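Local structure of SG7.AF (Anopheles freeborni, 6XL7) at residues R21-Y25 against E71-F77; K65-V69 against L103-E109. The protein inhibits the alternative pathway of host complement as a mosquito salivary protein, acting on the activated C3 convertase C3bBb. Where two conformers were deposited one is given. Numbering follows the deposited sequence.

Contact 1 of 2, residues R21-Y25 against E71-F77; sequences RKSVY and ETFYAGF. With SO4 (sulfate ion), chain D; SO4 (sulfate ion), chain C.
Residues 21-22 are extended and lead into helix 23-46, whose first turn lies against the last two turns of helix 56-77; the nearest CA atoms, of Tyr25 and Phe77, are 7.4 Å apart. Arg21 (chi1 m, then extended) lays its guanidinium flat on Tyr74 (CZ to ring centroid 3.7 Å, planes at 9°), a cation-pi stack. Its planar cation suits this: the face stacks while edge N-H groups bind Glu71 (NH1 to OE2, NH2 to OE1, both 2.9 Å) and, through NE and NH2, a sulfate, probably from crystallisation liquor. Lys22 occupies the N-cap position; water 1 joins its N (3.2 Å) to Tyr74 OH (2.8 Å). Ser23 binds a second sulfate through N and OG. Val24 CG1 meets Phe77 CZ at 4.1 Å. Tyr25 (chi1 t) sets CB over the Phe77 ring, 3.7 Å from its centroid, and its broad face receives Tyr74's edge (centroids 4.9 Å). With Phe73, these rings form an aromatic cluster, Arg21's stack and salt bridge at its side, joining two helix ends in this helix-rich fold.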
loop_
_atom_site.group_PDB
_atom_site.type_symbol
_atom_site.label_atom_id
_atom_site.label_comp_id
_atom_site.label_asym_id
_atom_site.label_seq_id
_atom_site.Cartn_x
_atom_site.Cartn_y
_atom_site.Cartn_z
ATOM N N ARG A 21 14.798 -6.872 -6.192
ATOM C CA ARG A 21 14.731 -5.655 -6.986
ATOM C C ARG A 21 15.682 -4.595 -6.426
ATOM O O ARG A 21 16.161 -4.692 -5.292
ATOM C CB ARG A 21 13.289 -5.158 -7.050
ATOM C CG ARG A 21 12.378 -6.117 -7.814
ATOM C CD ARG A 21 10.895 -5.794 -7.672
ATOM N NE ARG A 21 10.135 -6.556 -8.659
ATOM C CZ ARG A 21 8.812 -6.511 -8.792
ATOM N NH1 ARG A 21 8.087 -5.743 -7.985
ATOM N NH2 ARG A 21 8.229 -7.226 -9.748
ATOM N N LYS A 22 15.973 -3.585 -7.252
ATOM C CA LYS A 22 16.984 -2.592 -6.895
ATOM C C LYS A 22 16.579 -1.848 -5.629
ATOM O O LYS A 22 15.412 -1.496 -5.445
ATOM C CB LYS A 22 17.169 -1.591 -8.036
ATOM C CG LYS A 22 17.843 -2.148 -9.286
ATOM C CD LYS A 22 19.342 -2.314 -9.086
ATOM C CE LYS A 22 20.052 -2.567 -10.411
ATOM N NZ LYS A 22 21.535 -2.603 -10.255
ATOM N N SER A 23 17.564 -1.593 -4.766
ATOM C CA SER A 23 17.275 -0.962 -3.478
ATOM C C SER A 23 16.666 0.424 -3.646
ATOM O O SER A 23 15.817 0.827 -2.839
ATOM C CB SER A 23 18.547 -0.892 -2.629
ATOM O OG SER A 23 19.041 -2.188 -2.356
ATOM N N VAL A 24 17.082 1.179 -4.660
ATOM C CA VAL A 24 16.511 2.513 -4.826
ATOM C C VAL A 24 15.012 2.426 -5.097
ATOM O O VAL A 24 14.225 3.238 -4.590
ATOM C CB VAL A 24 17.274 3.331 -5.889
ATOM C CG1 VAL A 24 17.097 2.754 -7.294
ATOM C CG2 VAL A 24 16.849 4.790 -5.835
ATOM N N TYR A 25 14.591 1.428 -5.877
ATOM C CA TYR A 25 13.168 1.214 -6.100
ATOM C C TYR A 25 12.476 0.739 -4.824
ATOM O O TYR A 25 11.404 1.243 -4.464
ATOM C CB TYR A 25 12.945 0.233 -7.264
ATOM C CG TYR A 25 11.619 -0.466 -7.127
ATOM C CD1 TYR A 25 10.442 0.139 -7.557
ATOM C CD2 TYR A 25 11.532 -1.705 -6.500
ATOM C CE1 TYR A 25 9.214 -0.486 -7.372
ATOM C CE2 TYR A 25 10.312 -2.326 -6.307
ATOM C CZ TYR A 25 9.165 -1.711 -6.750
ATOM O OH TYR A 25 7.943 -2.316 -6.575
ATOM N N GLU A 71 3.178 -3.163 -8.692
ATOM C CA GLU A 71 3.743 -3.750 -9.908
ATOM C C GLU A 71 3.782 -2.729 -11.036
ATOM O O GLU A 71 4.716 -2.722 -11.852
ATOM C CB GLU A 71 2.965 -4.995 -10.337
ATOM C CG GLU A 71 3.267 -6.248 -9.514
ATOM C CD GLU A 71 4.757 -6.524 -9.387
ATOM O OE1 GLU A 71 5.397 -6.860 -10.404
ATOM O OE2 GLU A 71 5.267 -6.419 -8.255
ATOM N N THR A 72 2.777 -1.850 -11.096
ATOM C CA THR A 72 2.748 -0.820 -12.129
ATOM C C THR A 72 3.892 0.169 -11.934
ATOM O O THR A 72 4.565 0.547 -12.903
ATOM C CB THR A 72 1.383 -0.123 -12.109
ATOM O OG1 THR A 72 0.353 -1.079 -12.379
ATOM C CG2 THR A 72 1.309 0.964 -13.164
ATOM N N PHE A 73 4.134 0.584 -10.687
ATOM C CA PHE A 73 5.283 1.423 -10.362
ATOM C C PHE A 73 6.582 0.745 -10.772
ATOM O O PHE A 73 7.444 1.365 -11.412
ATOM C CB PHE A 73 5.248 1.690 -8.859
ATOM C CG PHE A 73 6.353 2.568 -8.350
ATOM C CD1 PHE A 73 6.809 3.671 -9.063
ATOM C CD2 PHE A 73 6.911 2.313 -7.100
ATOM C CE1 PHE A 73 7.820 4.485 -8.549
ATOM C CE2 PHE A 73 7.902 3.122 -6.589
ATOM C CZ PHE A 73 8.358 4.207 -7.312
ATOM N N TYR A 74 6.735 -0.541 -10.433
ATOM C CA TYR A 74 7.955 -1.253 -10.803
ATOM C C TYR A 74 8.132 -1.298 -12.314
ATOM O O TYR A 74 9.250 -1.144 -12.817
ATOM C CB TYR A 74 7.989 -2.663 -10.206
ATOM C CG TYR A 74 9.274 -3.381 -10.566
ATOM C CD1 TYR A 74 10.482 -2.968 -10.019
ATOM C CD2 TYR A 74 9.293 -4.427 -11.486
ATOM C CE1 TYR A 74 11.676 -3.583 -10.357
ATOM C CE2 TYR A 74 10.495 -5.063 -11.831
ATOM C CZ TYR A 74 11.680 -4.624 -11.262
ATOM O OH TYR A 74 12.881 -5.234 -11.591
ATOM N N ALA A 75 7.043 -1.517 -13.057
ATOM C CA ALA A 75 7.134 -1.517 -14.509
ATOM C C ALA A 75 7.663 -0.181 -15.020
ATOM O O ALA A 75 8.521 -0.139 -15.914
ATOM C CB ALA A 75 5.758 -1.831 -15.108
ATOM N N GLY A 76 7.175 0.929 -14.453
ATOM C CA GLY A 76 7.638 2.242 -14.885
ATOM C C GLY A 76 9.083 2.528 -14.526
ATOM O O GLY A 76 9.747 3.310 -15.213
ATOM N N PHE A 77 9.589 1.901 -13.461
ATOM C CA PHE A 77 10.995 2.029 -13.085
ATOM C C PHE A 77 11.895 1.223 -14.006
ATOM O O PHE A 77 13.038 1.630 -14.273
ATOM C CB PHE A 77 11.136 1.549 -11.637
ATOM C CG PHE A 77 12.559 1.288 -11.192
ATOM C CD1 PHE A 77 13.474 2.329 -11.064
ATOM C CD2 PHE A 77 12.976 0.004 -10.875
ATOM C CE1 PHE A 77 14.779 2.091 -10.635
ATOM C CE2 PHE A 77 14.279 -0.237 -10.445
ATOM C CZ PHE A 77 15.178 0.803 -10.332
HETATM S S SO4 D . 11.037 -9.012 -11.404
HETATM O O1 SO4 D . 11.402 -10.419 -11.234
HETATM O O2 SO4 D . 9.582 -8.884 -11.344
HETATM O O3 SO4 D . 11.510 -8.552 -12.706
HETATM O O4 SO4 D . 11.662 -8.221 -10.346
HETATM S S SO4 C . 21.160 -2.624 -5.401
HETATM O O1 SO4 C . 20.750 -1.536 -6.285
HETATM O O2 SO4 C . 19.980 -3.325 -4.904
HETATM O O3 SO4 C . 21.913 -2.069 -4.276
HETATM O O4 SO4 C . 21.997 -3.563 -6.145
HETATM O O HOH W 1 15.226 -4.300 -10.281
#

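Contact 2 of 2, residues K65-V69 against L103-E109; sequences KVNDV and LGEIRGE
Both segments are regular alpha-helix, 65-69 from the middle of helix 56-77 and 103-109 from the C-terminal half of helix 89-113. Their local axes run antiparallel, at 171° between N-to-C directions, and approach to 10.2 Å. The register is set by Val66 opposite Leu103, with CA atoms 6.8 Å apart, and Lys65 opposite Ile106, at 7.1 Å. Such a spacing leaves room for interleaved aliphatic side chains. Ile106, with chi1 m and chi2 t, points toward the partner helix and sends CD1 between three residues: it lies 3.7 Å from Lys65 CB, 4.0 Å from Val66 CG2 and 3.8 Å from Val69 CG2. A long beta-branched residue suits this place: CD1 reaches in, and Ile106 CG2 also comes within 4.1 Å of Val66 CG2. Leu103 starts out sideways, but its m,t rotamer brings CD2 to 3.8 Å from Val69 CG1 and 4.2 Å from Val66 CG1. The two valines, both chi1 t, are short enough to let the longer Leu and Ile reach in. Towards solvent, Lys65 extends its chain past Ile106, its methylenes adding to the apolar surface, and NZ forms a salt bridge to Glu109 OE1 at 2.9 Å. This is the usual plan of antiparallel helix packing: an aliphatic seam with a charged pair along its margin. Val66 and Leu103 also meet helix 23-46 through Leu37 and Gln36 respectively, Val66 touches Ile15 of the loop between helices 2-13 and 23-46, and Val69 continues the seam to Tyr99 and Ala102 of helix 89-113.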
loop_
_atom_site.group_PDB
_atom_site.type_symbol
_atom_site.label_atom_id
_atom_site.label_comp_id
_atom_site.label_asym_id
_atom_site.label_seq_id
_atom_site.Cartn_x
_atom_site.Cartn_y
_atom_site.Cartn_z
ATOM N N LYS A 65 -5.151 -4.554 -4.482
ATOM C CA LYS A 65 -5.037 -3.255 -5.136
ATOM C C LYS A 65 -3.631 -2.695 -4.997
ATOM O O LYS A 65 -3.054 -2.191 -5.971
ATOM C CB LYS A 65 -6.067 -2.272 -4.580
ATOM C CG LYS A 65 -7.501 -2.563 -5.001
ATOM C CD LYS A 65 -8.475 -1.626 -4.293
ATOM C CE LYS A 65 -9.891 -1.824 -4.806
ATOM N NZ LYS A 65 -10.858 -0.883 -4.163
ATOM N N VAL A 66 -3.049 -2.795 -3.803
ATOM C CA VAL A 66 -1.693 -2.293 -3.591
ATOM C C VAL A 66 -0.703 -3.092 -4.413
ATOM O O VAL A 66 0.207 -2.530 -5.042
ATOM C CB VAL A 66 -1.330 -2.310 -2.096
ATOM C CG1 VAL A 66 0.167 -1.999 -1.924
ATOM C CG2 VAL A 66 -2.165 -1.311 -1.358
ATOM N N ASN A 67 -0.866 -4.413 -4.458
ATOM C CA ASN A 67 0.083 -5.187 -5.222
ATOM C C ASN A 67 0.044 -4.818 -6.708
ATOM O O ASN A 67 1.104 -4.685 -7.330
ATOM C CB ASN A 67 -0.009 -6.677 -4.878
ATOM C CG ASN A 67 0.496 -6.967 -3.444
ATOM O OD1 ASN A 67 -0.122 -7.716 -2.678
ATOM N ND2 ASN A 67 1.616 -6.344 -3.076
ATOM N N ASP A 68 -1.146 -4.554 -7.272
ATOM C CA ASP A 68 -1.239 -4.135 -8.674
ATOM C C ASP A 68 -0.637 -2.750 -8.899
ATOM O O ASP A 68 0.068 -2.523 -9.896
ATOM C CB ASP A 68 -2.700 -4.140 -9.120
ATOM C CG ASP A 68 -3.317 -5.527 -9.099
ATOM O OD1 ASP A 68 -2.561 -6.524 -9.113
ATOM O OD2 ASP A 68 -4.564 -5.623 -9.110
ATOM N N VAL A 69 -0.919 -1.809 -8.003
ATOM C CA VAL A 69 -0.359 -0.464 -8.107
ATOM C C VAL A 69 1.160 -0.504 -7.995
ATOM O O VAL A 69 1.873 0.183 -8.740
ATOM C CB VAL A 69 -1.023 0.450 -7.055
ATOM C CG1 VAL A 69 -0.214 1.711 -6.810
ATOM C CG2 VAL A 69 -2.447 0.785 -7.498
ATOM N N LEU A 103 -1.933 4.989 -4.446
ATOM C CA LEU A 103 -2.013 4.461 -3.084
ATOM C C LEU A 103 -2.955 5.304 -2.242
ATOM O O LEU A 103 -3.706 4.770 -1.416
ATOM C CB LEU A 103 -0.630 4.416 -2.437
ATOM C CG LEU A 103 0.381 3.439 -3.044
ATOM C CD1 LEU A 103 1.699 3.537 -2.296
ATOM C CD2 LEU A 103 -0.127 1.998 -3.050
ATOM N N GLY A 104 -2.934 6.621 -2.438
ATOM C CA GLY A 104 -3.838 7.485 -1.700
ATOM C C GLY A 104 -5.294 7.199 -2.007
ATOM O O GLY A 104 -6.153 7.270 -1.121
ATOM N N GLU A 105 -5.594 6.869 -3.262
ATOM C CA GLU A 105 -6.959 6.506 -3.623
ATOM C C GLU A 105 -7.363 5.202 -2.951
ATOM O O GLU A 105 -8.496 5.072 -2.466
ATOM C CB GLU A 105 -7.093 6.414 -5.143
ATOM C CG GLU A 105 -6.872 7.747 -5.837
ATOM C CD GLU A 105 -6.880 7.636 -7.352
ATOM O OE1 GLU A 105 -6.862 8.687 -8.025
ATOM O OE2 GLU A 105 -6.907 6.498 -7.863
ATOM N N ILE A 106 -6.441 4.243 -2.881
ATOM C CA ILE A 106 -6.701 3.006 -2.147
ATOM C C ILE A 106 -6.989 3.303 -0.681
ATOM O O ILE A 106 -7.874 2.687 -0.076
ATOM C CB ILE A 106 -5.547 2.002 -2.330
ATOM C CG1 ILE A 106 -5.486 1.505 -3.782
ATOM C CG2 ILE A 106 -5.709 0.829 -1.368
ATOM C CD1 ILE A 106 -4.161 0.835 -4.122
ATOM N N ARG A 107 -6.268 4.262 -0.088
ATOM C CA ARG A 107 -6.536 4.625 1.301
ATOM C C ARG A 107 -7.981 5.071 1.477
ATOM O O ARG A 107 -8.681 4.600 2.381
ATOM C CB ARG A 107 -5.580 5.732 1.767
ATOM C CG ARG A 107 -5.857 6.202 3.212
ATOM C CD ARG A 107 -5.071 7.450 3.618
ATOM N NE ARG A 107 -5.299 8.582 2.720
ATOM C CZ ARG A 107 -4.411 9.028 1.836
ATOM N NH1 ARG A 107 -3.220 8.445 1.730
ATOM N NH2 ARG A 107 -4.711 10.063 1.058
ATOM N N GLY A 108 -8.448 5.975 0.616
ATOM C CA GLY A 108 -9.814 6.458 0.742
ATOM C C GLY A 108 -10.840 5.356 0.556
ATOM O O GLY A 108 -11.840 5.294 1.279
ATOM N N GLU A 109 -10.608 4.468 -0.408
ATOM C CA GLU A 109 -11.537 3.365 -0.633
ATOM C C GLU A 109 -11.560 2.420 0.560
ATOM O O GLU A 109 -12.634 1.990 1.003
ATOM C CB GLU A 109 -11.147 2.619 -1.911
ATOM C CG GLU A 109 -11.247 3.470 -3.174
ATOM C CD GLU A 109 -10.374 2.974 -4.315
ATOM O OE1 GLU A 109 -9.824 1.855 -4.230
ATOM O OE2 GLU A 109 -10.239 3.719 -5.309
#

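Overall arrangement
From the N terminus the chain runs through helix 2-13 and a loop to Arg21-Tyr25, then along helix 23-46 and the short strand 53-54 into helix 56-77. Lys65-Val69 comes first on that helix and Glu71-Phe77 follows, so contact 1 closes a loop of 45 intervening residues only after contact 2 has opened. Contact 2 closes later, when helix 89-113 returns antiparallel, with 33 residues between its segments. The two loops therefore cross. Their centres lie about 16 Å apart, and helix 56-77 serves both: contact 1 ties its C-terminal end to the start of helix 23-46, contact 2 its middle to helix 89-113.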